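Local coordinates for protein nucleoporin nup120 (Schizosaccharomyces pombe, PDB 4GQ2) that is a structural component of the nuclear pore complex, within its npc107-120 subcomplex, combining a beta-propeller domain with helical domains, at residues 7-11 with 677-681; 11-15 with 431-435; 48-52 with 512-516; 438-442 with 455-460. All coordinates share one frame. Residue numbers count along the deposited sequence, not the author numbering.

Interaction 1. Residues 7-11 with 677-681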
loop_
_atom_site.group_PDB
_atom_site.type_symbol
_atom_site.label_atom_id
_atom_site.label_comp_id
_atom_site.label_asym_id
_atom_site.label_seq_id
_atom_site.Cartn_x
_atom_site.Cartn_y
_atom_site.Cartn_z
ATOM N N HIS A 7 -19.294 6.271 -5.872
ATOM C CA HIS A 7 -19.286 5.661 -4.556
ATOM C C HIS A 7 -17.912 5.303 -4.079
ATOM O O HIS A 7 -16.981 5.152 -4.870
ATOM C CB HIS A 7 -20.271 4.488 -4.485
ATOM C CG HIS A 7 -19.927 3.316 -5.380
ATOM N ND1 HIS A 7 -19.107 3.419 -6.441
ATOM C CD2 HIS A 7 -20.366 1.993 -5.350
ATOM C CE1 HIS A 7 -19.000 2.219 -7.043
ATOM N NE2 HIS A 7 -19.772 1.349 -6.375
ATOM N N ALA A 8 -17.776 5.225 -2.762
ATOM C CA ALA A 8 -16.577 4.705 -2.132
ATOM C C ALA A 8 -16.899 3.304 -1.637
ATOM O O ALA A 8 -17.836 3.121 -0.870
ATOM C CB ALA A 8 -16.162 5.598 -0.977
ATOM N N VAL A 9 -16.118 2.327 -2.085
ATOM C CA VAL A 9 -16.364 0.921 -1.796
ATOM C C VAL A 9 -15.381 0.403 -0.746
ATOM O O VAL A 9 -14.176 0.621 -0.858
ATOM C CB VAL A 9 -16.236 0.062 -3.085
ATOM C CG1 VAL A 9 -16.432 -1.414 -2.778
ATOM C CG2 VAL A 9 -17.245 0.503 -4.139
ATOM N N VAL A 10 -15.894 -0.282 0.271
ATOM C CA VAL A 10 -15.041 -0.968 1.241
ATOM C C VAL A 10 -15.471 -2.433 1.351
ATOM O O VAL A 10 -16.630 -2.717 1.657
ATOM C CB VAL A 10 -15.053 -0.290 2.635
ATOM C CG1 VAL A 10 -14.065 -0.964 3.578
ATOM C CG2 VAL A 10 -14.713 1.180 2.518
ATOM N N PRO A 11 -14.544 -3.370 1.074
ATOM C CA PRO A 11 -14.867 -4.772 1.237
ATOM C C PRO A 11 -15.142 -5.061 2.702
ATOM O O PRO A 11 -14.529 -4.452 3.577
ATOM C CB PRO A 11 -13.579 -5.484 0.795
ATOM C CG PRO A 11 -12.898 -4.518 -0.103
ATOM C CD PRO A 11 -13.192 -3.183 0.520
ATOM N N SER A 677 -12.024 4.376 4.761
ATOM C CA SER A 677 -12.867 4.971 3.727
ATOM C C SER A 677 -12.159 6.130 3.040
ATOM O O SER A 677 -12.114 6.202 1.807
ATOM C CB SER A 677 -14.189 5.443 4.334
ATOM O OG SER A 677 -14.916 4.333 4.845
ATOM N N VAL A 678 -11.596 7.026 3.850
ATOM C CA VAL A 678 -10.857 8.179 3.352
ATOM C C VAL A 678 -9.675 7.745 2.485
ATOM O O VAL A 678 -9.492 8.270 1.373
ATOM C CB VAL A 678 -10.388 9.088 4.508
ATOM C CG1 VAL A 678 -9.398 10.132 4.010
ATOM C CG2 VAL A 678 -11.591 9.760 5.170
ATOM N N ALA A 679 -8.899 6.774 2.980
ATOM C CA ALA A 679 -7.749 6.236 2.243
ATOM C C ALA A 679 -8.116 5.718 0.857
ATOM O O ALA A 679 -7.383 5.946 -0.099
ATOM C CB ALA A 679 -7.044 5.151 3.046
ATOM N N ARG A 680 -9.254 5.042 0.742
ATOM C CA ARG A 680 -9.686 4.504 -0.548
ATOM C C ARG A 680 -10.067 5.615 -1.517
ATOM O O ARG A 680 -9.667 5.589 -2.685
ATOM C CB ARG A 680 -10.815 3.478 -0.367
ATOM C CG ARG A 680 -10.303 2.172 0.237
ATOM C CD ARG A 680 -11.393 1.163 0.584
ATOM N NE ARG A 680 -10.788 -0.061 1.108
ATOM C CZ ARG A 680 -10.430 -1.113 0.373
ATOM N NH1 ARG A 680 -10.656 -1.136 -0.937
ATOM N NH2 ARG A 680 -9.865 -2.162 0.963
ATOM N N VAL A 681 -10.810 6.607 -1.027
ATOM C CA VAL A 681 -11.171 7.757 -1.857
ATOM C C VAL A 681 -9.924 8.560 -2.264
ATOM O O VAL A 681 -9.781 8.915 -3.437
ATOM C CB VAL A 681 -12.215 8.668 -1.169
ATOM C CG1 VAL A 681 -12.405 9.961 -1.946
ATOM C CG2 VAL A 681 -13.539 7.939 -1.020
#
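Strand 7-11 runs across one turn of helix 677-681. Their axes approach to 8.2 Å, and their N-to-C directions differ by 122°. A8 makes the first contact. Its CB points toward the helix and lies 3.5 Å from V681 CG2, an apolar touch between two small buried side chains. The short side chain of A8 lets the backbones come close, with CA atoms of A8 and V681 6.2 Å apart. V9 turns its side chain away and contributes through its backbone instead: V9 O is 3.2 Å from R680 CD. V10 packs between S677 and R680, residues about one helical turn apart. V10 CG2 lies 3.8 Å from R680 CD and 3.9 Å from S677 OG. That hydroxyl is engaged within its own helix, hydrogen-bonded to F673 O. P11 ends the strand under the guanidinium of R680. P11 CD is 3.5 Å from R680 CZ and sits over one face of the group. R680 has trans chi2 and chi3, so its chain stretches along V9, V10 and P11. The contact is therefore van der Waals packing, with the aliphatic chain and one guanidinium face of R680 making most of the contacts. On the sheet side, A8 and V10 pair through their backbones with F542 and V540 of strand 539-544. On the helix side, S677, V678 and V681 pack on helix 790-803, and A679 meets helix 770-777, so an inner strand of the sheet meets the helical domain here.

Interaction 2. Residues 11-15 with 431-435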
loop_
_atom_site.group_PDB
_atom_site.type_symbol
_atom_site.label_atom_id
_atom_site.label_comp_id
_atom_site.label_asym_id
_atom_site.label_seq_id
_atom_site.Cartn_x
_atom_site.Cartn_y
_atom_site.Cartn_z
ATOM N N PRO A 11 -14.544 -3.370 1.074
ATOM C CA PRO A 11 -14.867 -4.772 1.237
ATOM C C PRO A 11 -15.142 -5.061 2.702
ATOM O O PRO A 11 -14.529 -4.452 3.577
ATOM C CB PRO A 11 -13.579 -5.484 0.795
ATOM C CG PRO A 11 -12.898 -4.518 -0.103
ATOM C CD PRO A 11 -13.192 -3.183 0.520
ATOM N N ILE A 12 -16.062 -5.979 2.963
ATOM C CA ILE A 12 -16.387 -6.364 4.326
ATOM C C ILE A 12 -15.547 -7.582 4.707
ATOM O O ILE A 12 -16.010 -8.727 4.676
ATOM C CB ILE A 12 -17.892 -6.634 4.492
ATOM C CG1 ILE A 12 -18.676 -5.385 4.133
ATOM C CG2 ILE A 12 -18.214 -7.032 5.922
ATOM C CD1 ILE A 12 -20.152 -5.633 3.968
ATOM N N ASP A 13 -14.290 -7.308 5.032
ATOM C CA ASP A 13 -13.380 -8.308 5.527
ATOM C C ASP A 13 -12.562 -7.677 6.649
ATOM O O ASP A 13 -12.564 -6.450 6.802
ATOM C CB ASP A 13 -12.516 -8.908 4.400
ATOM C CG ASP A 13 -11.655 -7.876 3.670
ATOM O OD1 ASP A 13 -11.091 -6.960 4.304
ATOM O OD2 ASP A 13 -11.504 -8.009 2.439
ATOM N N LEU A 14 -11.905 -8.516 7.448
ATOM C CA LEU A 14 -11.156 -8.056 8.616
ATOM C C LEU A 14 -10.066 -7.048 8.251
ATOM O O LEU A 14 -9.914 -6.011 8.908
ATOM C CB LEU A 14 -10.563 -9.257 9.365
ATOM C CG LEU A 14 -11.383 -9.865 10.514
ATOM C CD1 LEU A 14 -12.825 -10.197 10.136
ATOM C CD2 LEU A 14 -10.679 -11.104 11.040
ATOM N N GLN A 15 -9.333 -7.357 7.184
ATOM C CA GLN A 15 -8.220 -6.535 6.716
ATOM C C GLN A 15 -8.637 -5.101 6.364
ATOM O O GLN A 15 -7.976 -4.148 6.784
ATOM C CB GLN A 15 -7.534 -7.211 5.521
ATOM C CG GLN A 15 -6.194 -6.611 5.106
ATOM C CD GLN A 15 -5.124 -6.676 6.190
ATOM O OE1 GLN A 15 -5.121 -7.567 7.049
ATOM N NE2 GLN A 15 -4.200 -5.727 6.147
ATOM N N ASN A 431 -9.294 -3.666 -4.593
ATOM C CA ASN A 431 -10.560 -3.457 -3.878
ATOM C C ASN A 431 -11.504 -4.670 -3.901
ATOM O O ASN A 431 -12.705 -4.543 -3.662
ATOM C CB ASN A 431 -11.280 -2.186 -4.363
ATOM C CG ASN A 431 -10.430 -0.935 -4.210
ATOM O OD1 ASN A 431 -9.260 -0.913 -4.594
ATOM N ND2 ASN A 431 -11.024 0.119 -3.655
ATOM N N THR A 432 -10.948 -5.843 -4.188
ATOM C CA THR A 432 -11.681 -7.086 -4.061
ATOM C C THR A 432 -11.518 -7.560 -2.615
ATOM O O THR A 432 -10.618 -7.100 -1.910
ATOM C CB THR A 432 -11.164 -8.174 -5.035
ATOM O OG1 THR A 432 -9.891 -8.647 -4.599
ATOM C CG2 THR A 432 -11.041 -7.642 -6.456
ATOM N N SER A 433 -12.386 -8.472 -2.179
ATOM C CA SER A 433 -12.319 -9.017 -0.827
ATOM C C SER A 433 -11.146 -9.969 -0.662
ATOM O O SER A 433 -10.722 -10.622 -1.614
ATOM C CB SER A 433 -13.603 -9.772 -0.484
ATOM O OG SER A 433 -13.647 -11.008 -1.189
ATOM N N ILE A 434 -10.659 -10.057 0.571
ATOM C CA ILE A 434 -9.633 -11.012 0.957
ATOM C C ILE A 434 -10.090 -12.456 0.731
ATOM O O ILE A 434 -9.289 -13.301 0.319
ATOM C CB ILE A 434 -9.148 -10.747 2.409
ATOM C CG1 ILE A 434 -7.831 -9.963 2.383
ATOM C CG2 ILE A 434 -8.919 -12.035 3.191
ATOM C CD1 ILE A 434 -7.965 -8.514 1.967
ATOM N N GLU A 435 -11.374 -12.728 0.965
ATOM C CA GLU A 435 -11.889 -14.092 0.824
ATOM C C GLU A 435 -11.746 -14.630 -0.592
ATOM O O GLU A 435 -11.339 -15.776 -0.774
ATOM C CB GLU A 435 -13.329 -14.218 1.318
ATOM C CG GLU A 435 -13.455 -14.221 2.832
ATOM C CD GLU A 435 -13.451 -12.820 3.421
ATOM O OE1 GLU A 435 -13.588 -11.842 2.653
ATOM O OE2 GLU A 435 -13.324 -12.696 4.655
#
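One hydrogen bond joins the two segments. I434 N donates to D13 OD2 at 2.9 Å, with a nearly straight N-H...O angle of 169°. The other carboxylate oxygen, D13 OD1, accepts from S16 N, so D13 ties its own turn to the start of helix 434-443. S433 is the N-cap of that helix, and its side chain caps a backbone N just past the segment. S433 OG also bonds to D514 of helix 492-515. The free backbone NH groups of a first helical turn suit an acidic partner, and D13 meets one of them. This helix belongs to the helical insertion between the propeller strands 390-395 and 520-525. Segment 11-15 is the loop that leaves the N-terminal propeller strand. Van der Waals packing surrounds the bond. P11 points toward the partner segment, with P11 CB 4.1 Å from S433 CA and P11 CG 3.9 Å from T432 O. I434 CD1 lies 3.8 Å from Q15 CB, an apolar pair, and 3.6 Å from D13 OD2. Electrostatics are less favourable at E435. Its side chain bends back, placing E435 OE1 3.6 Å from D13 CB and 4.4 Å from the like-charged D13 OD2.

Interaction 3. Residues 48-52 with 512-516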
loop_
_atom_site.group_PDB
_atom_site.type_symbol
_atom_site.label_atom_id
_atom_site.label_comp_id
_atom_site.label_asym_id
_atom_site.label_seq_id
_atom_site.Cartn_x
_atom_site.Cartn_y
_atom_site.Cartn_z
ATOM N N GLU A 48 -16.423 -22.210 -6.427
ATOM C CA GLU A 48 -17.375 -21.121 -6.639
ATOM C C GLU A 48 -18.569 -21.206 -5.667
ATOM O O GLU A 48 -19.015 -20.184 -5.123
ATOM C CB GLU A 48 -17.844 -21.100 -8.101
ATOM C CG GLU A 48 -18.933 -20.074 -8.403
ATOM C CD GLU A 48 -19.383 -20.078 -9.850
ATOM O OE1 GLU A 48 -18.583 -20.446 -10.736
ATOM O OE2 GLU A 48 -20.545 -19.702 -10.108
ATOM N N LYS A 49 -19.065 -22.424 -5.440
ATOM C CA LYS A 49 -20.178 -22.654 -4.503
ATOM C C LYS A 49 -19.747 -22.447 -3.057
ATOM O O LYS A 49 -20.547 -22.050 -2.216
ATOM C CB LYS A 49 -20.768 -24.059 -4.667
ATOM C CG LYS A 49 -21.679 -24.235 -5.870
ATOM C CD LYS A 49 -22.088 -25.695 -6.003
ATOM C CE LYS A 49 -22.364 -26.080 -7.448
ATOM N NZ LYS A 49 -21.892 -27.466 -7.711
ATOM N N LEU A 50 -18.481 -22.739 -2.782
ATOM C CA LEU A 50 -17.877 -22.510 -1.476
ATOM C C LEU A 50 -17.855 -21.007 -1.175
ATOM O O LEU A 50 -18.259 -20.573 -0.095
ATOM C CB LEU A 50 -16.446 -23.058 -1.468
ATOM C CG LEU A 50 -15.810 -23.680 -0.221
ATOM C CD1 LEU A 50 -14.310 -23.413 -0.239
ATOM C CD2 LEU A 50 -16.416 -23.189 1.080
ATOM N N PHE A 51 -17.379 -20.224 -2.142
ATOM C CA PHE A 51 -17.328 -18.778 -2.011
ATOM C C PHE A 51 -18.726 -18.223 -1.770
ATOM O O PHE A 51 -18.947 -17.493 -0.803
ATOM C CB PHE A 51 -16.694 -18.133 -3.255
ATOM C CG PHE A 51 -16.479 -16.655 -3.116
ATOM C CD1 PHE A 51 -15.453 -16.162 -2.314
ATOM C CD2 PHE A 51 -17.306 -15.756 -3.770
ATOM C CE1 PHE A 51 -15.263 -14.795 -2.165
ATOM C CE2 PHE A 51 -17.119 -14.384 -3.625
ATOM C CZ PHE A 51 -16.098 -13.903 -2.823
ATOM N N LYS A 52 -19.662 -18.603 -2.641
ATOM C CA LYS A 52 -21.059 -18.168 -2.547
ATOM C C LYS A 52 -21.708 -18.533 -1.225
ATOM O O LYS A 52 -22.422 -17.718 -0.629
ATOM C CB LYS A 52 -21.887 -18.725 -3.709
ATOM C CG LYS A 52 -21.593 -18.067 -5.051
ATOM C CD LYS A 52 -22.667 -18.416 -6.068
ATOM C CE LYS A 52 -22.203 -18.131 -7.486
ATOM N NZ LYS A 52 -23.327 -18.209 -8.459
ATOM N N TYR A 512 -13.432 -12.868 -10.743
ATOM C CA TYR A 512 -14.646 -13.616 -11.086
ATOM C C TYR A 512 -15.443 -13.992 -9.839
ATOM O O TYR A 512 -16.661 -13.814 -9.790
ATOM C CB TYR A 512 -14.322 -14.862 -11.925
ATOM C CG TYR A 512 -15.500 -15.791 -12.116
ATOM C CD1 TYR A 512 -16.498 -15.516 -13.063
ATOM C CD2 TYR A 512 -15.622 -16.946 -11.343
ATOM C CE1 TYR A 512 -17.580 -16.373 -13.228
ATOM C CE2 TYR A 512 -16.696 -17.803 -11.499
ATOM C CZ TYR A 512 -17.672 -17.519 -12.436
ATOM O OH TYR A 512 -18.725 -18.393 -12.562
ATOM N N LEU A 513 -14.748 -14.505 -8.834
ATOM C CA LEU A 513 -15.386 -14.858 -7.575
ATOM C C LEU A 513 -15.897 -13.622 -6.857
ATOM O O LEU A 513 -17.031 -13.609 -6.364
ATOM C CB LEU A 513 -14.407 -15.605 -6.676
ATOM C CG LEU A 513 -13.933 -16.981 -7.148
ATOM C CD1 LEU A 513 -12.944 -17.513 -6.132
ATOM C CD2 LEU A 513 -15.097 -17.947 -7.322
ATOM N N ASP A 514 -15.066 -12.578 -6.816
ATOM C CA ASP A 514 -15.376 -11.416 -6.005
ATOM C C ASP A 514 -16.538 -10.630 -6.551
ATOM O O ASP A 514 -17.228 -9.949 -5.802
ATOM C CB ASP A 514 -14.181 -10.481 -5.853
ATOM C CG ASP A 514 -14.424 -9.420 -4.794
ATOM O OD1 ASP A 514 -14.490 -9.766 -3.596
ATOM O OD2 ASP A 514 -14.571 -8.245 -5.157
ATOM N N HIS A 515 -16.737 -10.724 -7.859
ATOM C CA HIS A 515 -17.809 -10.018 -8.540
ATOM C C HIS A 515 -19.180 -10.480 -8.121
ATOM O O HIS A 515 -20.139 -9.714 -8.185
ATOM C CB HIS A 515 -17.628 -10.104 -10.054
ATOM C CG HIS A 515 -18.550 -9.201 -10.825
ATOM N ND1 HIS A 515 -18.802 -7.924 -10.449
ATOM C CD2 HIS A 515 -19.289 -9.424 -11.985
ATOM C CE1 HIS A 515 -19.658 -7.362 -11.322
ATOM N NE2 HIS A 515 -19.957 -8.281 -12.262
ATOM N N PHE A 516 -19.289 -11.723 -7.660
ATOM C CA PHE A 516 -20.535 -12.199 -7.046
ATOM C C PHE A 516 -20.896 -11.373 -5.808
ATOM O O PHE A 516 -22.074 -11.179 -5.509
ATOM C CB PHE A 516 -20.449 -13.695 -6.702
ATOM C CG PHE A 516 -20.439 -14.592 -7.910
ATOM C CD1 PHE A 516 -21.581 -14.728 -8.710
ATOM C CD2 PHE A 516 -19.292 -15.301 -8.260
ATOM C CE1 PHE A 516 -21.572 -15.541 -9.836
ATOM C CE2 PHE A 516 -19.280 -16.125 -9.382
ATOM C CZ PHE A 516 -20.421 -16.243 -10.169
#
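Two helix segments meet here through long side chains and three aromatic rings. E48 is fully extended, with chi1 and chi2 both trans. This carries its carboxylate across to Y512, whose trans chi1 brings the phenol toward it. Y512 OH donates a hydrogen bond to E48 OE1 at 2.8 Å. One turn later, K52 starts from an m chi1 and continues trans to its end. The chain lies over one face of the F516 ring, which has an m chi1. K52 CE is 3.6 Å from the centroid of the F516 ring, a CH-pi contact. K52 NZ is 4.1 Å from the same centroid, an off-centre cation-pi contact. The ammonium also makes a salt bridge with E48 in its own helix, with K52 NZ 3.6 Å from E48 OE2. That carboxylate oxygen lies 3.5 Å from F516 CZ, so lysine, glutamate and phenylalanine form one cluster. Deeper in, F51 has a trans chi1 and points toward L513. L513 CB sits over the face of the F51 ring, 4.2 Å from the ring centroid. The m rotamer of L513 puts its CD2 4.0 Å from E48 CA. D514 turns its carboxylate elsewhere, to K539 and S433. The arrangement is helix-helix packing with an i to i+4 salt bridge. It joins helix 46-55, between strands 21-26 and 59-64, to the last helix of the propeller's helical insertion.

Interaction 4. Residues 438-442 with 455-460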
loop_
_atom_site.group_PDB
_atom_site.type_symbol
_atom_site.label_atom_id
_atom_site.label_comp_id
_atom_site.label_asym_id
_atom_site.label_seq_id
_atom_site.Cartn_x
_atom_site.Cartn_y
_atom_site.Cartn_z
ATOM N N GLN A 438 -8.297 -15.826 -1.032
ATOM C CA GLN A 438 -8.105 -17.073 -0.286
ATOM C C GLN A 438 -8.734 -18.270 -0.985
ATOM O O GLN A 438 -8.108 -19.318 -1.113
ATOM C CB GLN A 438 -8.675 -16.962 1.126
ATOM C CG GLN A 438 -7.961 -15.967 2.012
ATOM C CD GLN A 438 -8.698 -15.710 3.309
ATOM O OE1 GLN A 438 -9.888 -16.001 3.435
ATOM N NE2 GLN A 438 -7.988 -15.166 4.288
ATOM N N VAL A 439 -9.975 -18.111 -1.434
ATOM C CA VAL A 439 -10.666 -19.184 -2.149
ATOM C C VAL A 439 -10.015 -19.454 -3.501
ATOM O O VAL A 439 -9.813 -20.609 -3.864
ATOM C CB VAL A 439 -12.177 -18.908 -2.294
ATOM C CG1 VAL A 439 -12.830 -19.926 -3.217
ATOM C CG2 VAL A 439 -12.835 -18.943 -0.923
ATOM N N ALA A 440 -9.666 -18.394 -4.231
ATOM C CA ALA A 440 -8.916 -18.543 -5.477
ATOM C C ALA A 440 -7.598 -19.290 -5.250
ATOM O O ALA A 440 -7.212 -20.141 -6.051
ATOM C CB ALA A 440 -8.653 -17.190 -6.103
ATOM N N LEU A 441 -6.920 -18.971 -4.149
ATOM C CA LEU A 441 -5.673 -19.633 -3.784
ATOM C C LEU A 441 -5.833 -21.148 -3.591
ATOM O O LEU A 441 -4.942 -21.911 -3.965
ATOM C CB LEU A 441 -5.066 -18.988 -2.531
ATOM C CG LEU A 441 -3.635 -19.392 -2.173
ATOM C CD1 LEU A 441 -2.693 -19.127 -3.341
ATOM C CD2 LEU A 441 -3.174 -18.653 -0.926
ATOM N N LEU A 442 -6.956 -21.562 -3.000
ATOM C CA LEU A 442 -7.318 -22.977 -2.850
ATOM C C LEU A 442 -7.294 -23.719 -4.186
ATOM O O LEU A 442 -6.644 -24.756 -4.328
ATOM C CB LEU A 442 -8.718 -23.095 -2.248
ATOM C CG LEU A 442 -8.977 -23.601 -0.826
ATOM C CD1 LEU A 442 -8.332 -22.740 0.245
ATOM C CD2 LEU A 442 -10.481 -23.671 -0.609
ATOM N N LYS A 455 -9.454 -25.881 4.737
ATOM C CA LYS A 455 -8.310 -25.100 4.266
ATOM C C LYS A 455 -8.608 -23.601 4.175
ATOM O O LYS A 455 -7.710 -22.780 4.365
ATOM C CB LYS A 455 -7.800 -25.637 2.929
ATOM C CG LYS A 455 -6.321 -25.374 2.677
ATOM C CD LYS A 455 -5.792 -26.193 1.509
ATOM C CE LYS A 455 -5.566 -27.647 1.892
ATOM N NZ LYS A 455 -5.160 -28.467 0.717
ATOM N N LEU A 456 -9.864 -23.260 3.884
ATOM C CA LEU A 456 -10.310 -21.863 3.861
ATOM C C LEU A 456 -10.138 -21.223 5.237
ATOM O O LEU A 456 -9.646 -20.096 5.349
ATOM C CB LEU A 456 -11.776 -21.769 3.418
ATOM C CG LEU A 456 -12.355 -20.464 2.844
ATOM C CD1 LEU A 456 -13.727 -20.750 2.254
ATOM C CD2 LEU A 456 -12.453 -19.321 3.850
ATOM N N ASP A 457 -10.548 -21.952 6.273
ATOM C CA ASP A 457 -10.439 -21.487 7.655
ATOM C C ASP A 457 -8.986 -21.344 8.091
ATOM O O ASP A 457 -8.665 -20.491 8.919
ATOM C CB ASP A 457 -11.187 -22.431 8.602
ATOM C CG ASP A 457 -12.696 -22.344 8.445
ATOM O OD1 ASP A 457 -13.193 -22.433 7.301
ATOM O OD2 ASP A 457 -13.390 -22.195 9.471
ATOM N N LYS A 458 -8.121 -22.184 7.525
ATOM C CA LYS A 458 -6.679 -22.124 7.771
ATOM C C LYS A 458 -6.048 -20.852 7.195
ATOM O O LYS A 458 -5.220 -20.215 7.853
ATOM C CB LYS A 458 -5.984 -23.365 7.204
ATOM C CG LYS A 458 -6.241 -24.641 7.991
ATOM C CD LYS A 458 -5.874 -25.886 7.192
ATOM C CE LYS A 458 -4.373 -26.008 6.957
ATOM N NZ LYS A 458 -3.614 -26.154 8.230
ATOM N N PHE A 459 -6.446 -20.491 5.972
ATOM C CA PHE A 459 -5.987 -19.254 5.334
ATOM C C PHE A 459 -6.443 -18.006 6.094
ATOM O O PHE A 459 -5.808 -16.956 6.006
ATOM C CB PHE A 459 -6.452 -19.172 3.874
ATOM C CG PHE A 459 -5.628 -19.991 2.911
ATOM C CD1 PHE A 459 -4.320 -20.368 3.216
ATOM C CD2 PHE A 459 -6.147 -20.348 1.675
ATOM C CE1 PHE A 459 -3.563 -21.112 2.317
ATOM C CE2 PHE A 459 -5.394 -21.090 0.771
ATOM C CZ PHE A 459 -4.102 -21.475 1.093
ATOM N N GLY A 460 -7.544 -18.133 6.833
ATOM C CA GLY A 460 -8.078 -17.044 7.652
ATOM C C GLY A 460 -7.208 -16.706 8.851
ATOM O O GLY A 460 -7.334 -15.622 9.430
#
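Two consecutive helices of the propeller's helical insertion pack as a steeply inclined helical hairpin. Their axes approach to 9.7 Å, with 129° between their directions. The main bump is F459. Its ring enters the hollow between L441, L442 and the backbone of Q438. L441 CD2 lies over the ring face, 4.0 Å from the F459 centroid in a CH-pi contact, while Q438 O borders the ring edge. L442 is the bump from the other side. Its CD1 pushes into a hollow formed by K455, L456 and F459, at 4.0 Å from K455 CB and 3.4 Å from F459 CE2. V439 CG2 meets L456 CD1 at 3.8 Å along one flank. Helix 464-478 backs L441, and L50 of helix 46-55 packs on L442 and L456. The Q438 side chain reaches as far as the backbone of G460, with Q438 NE2 3.9 Å from G460 CA.

How the interactions relate
The chain starts on propeller strand 3-11, where residues 7-11 and 11-15 share P11. Interaction 2 closes first, when the chain reaches 431-435 and enters the helical insertion. Interaction 4 then opens and closes locally, between neighbouring helices 434-443 and 453-459. Interaction 3, opened at helix 46-55, closes at 512-516. It encloses interaction 4 and crosses interaction 2. Interaction 1 closes last, at helix 672-703, and encloses interactions 3 and 4. S433 and D514 join interactions 2 and 3, while L50 and L513 reach interaction 4. Together the contacts tie the N-terminal propeller strand and helix 46-55 to the inserted helices, and that strand to the later helical domain.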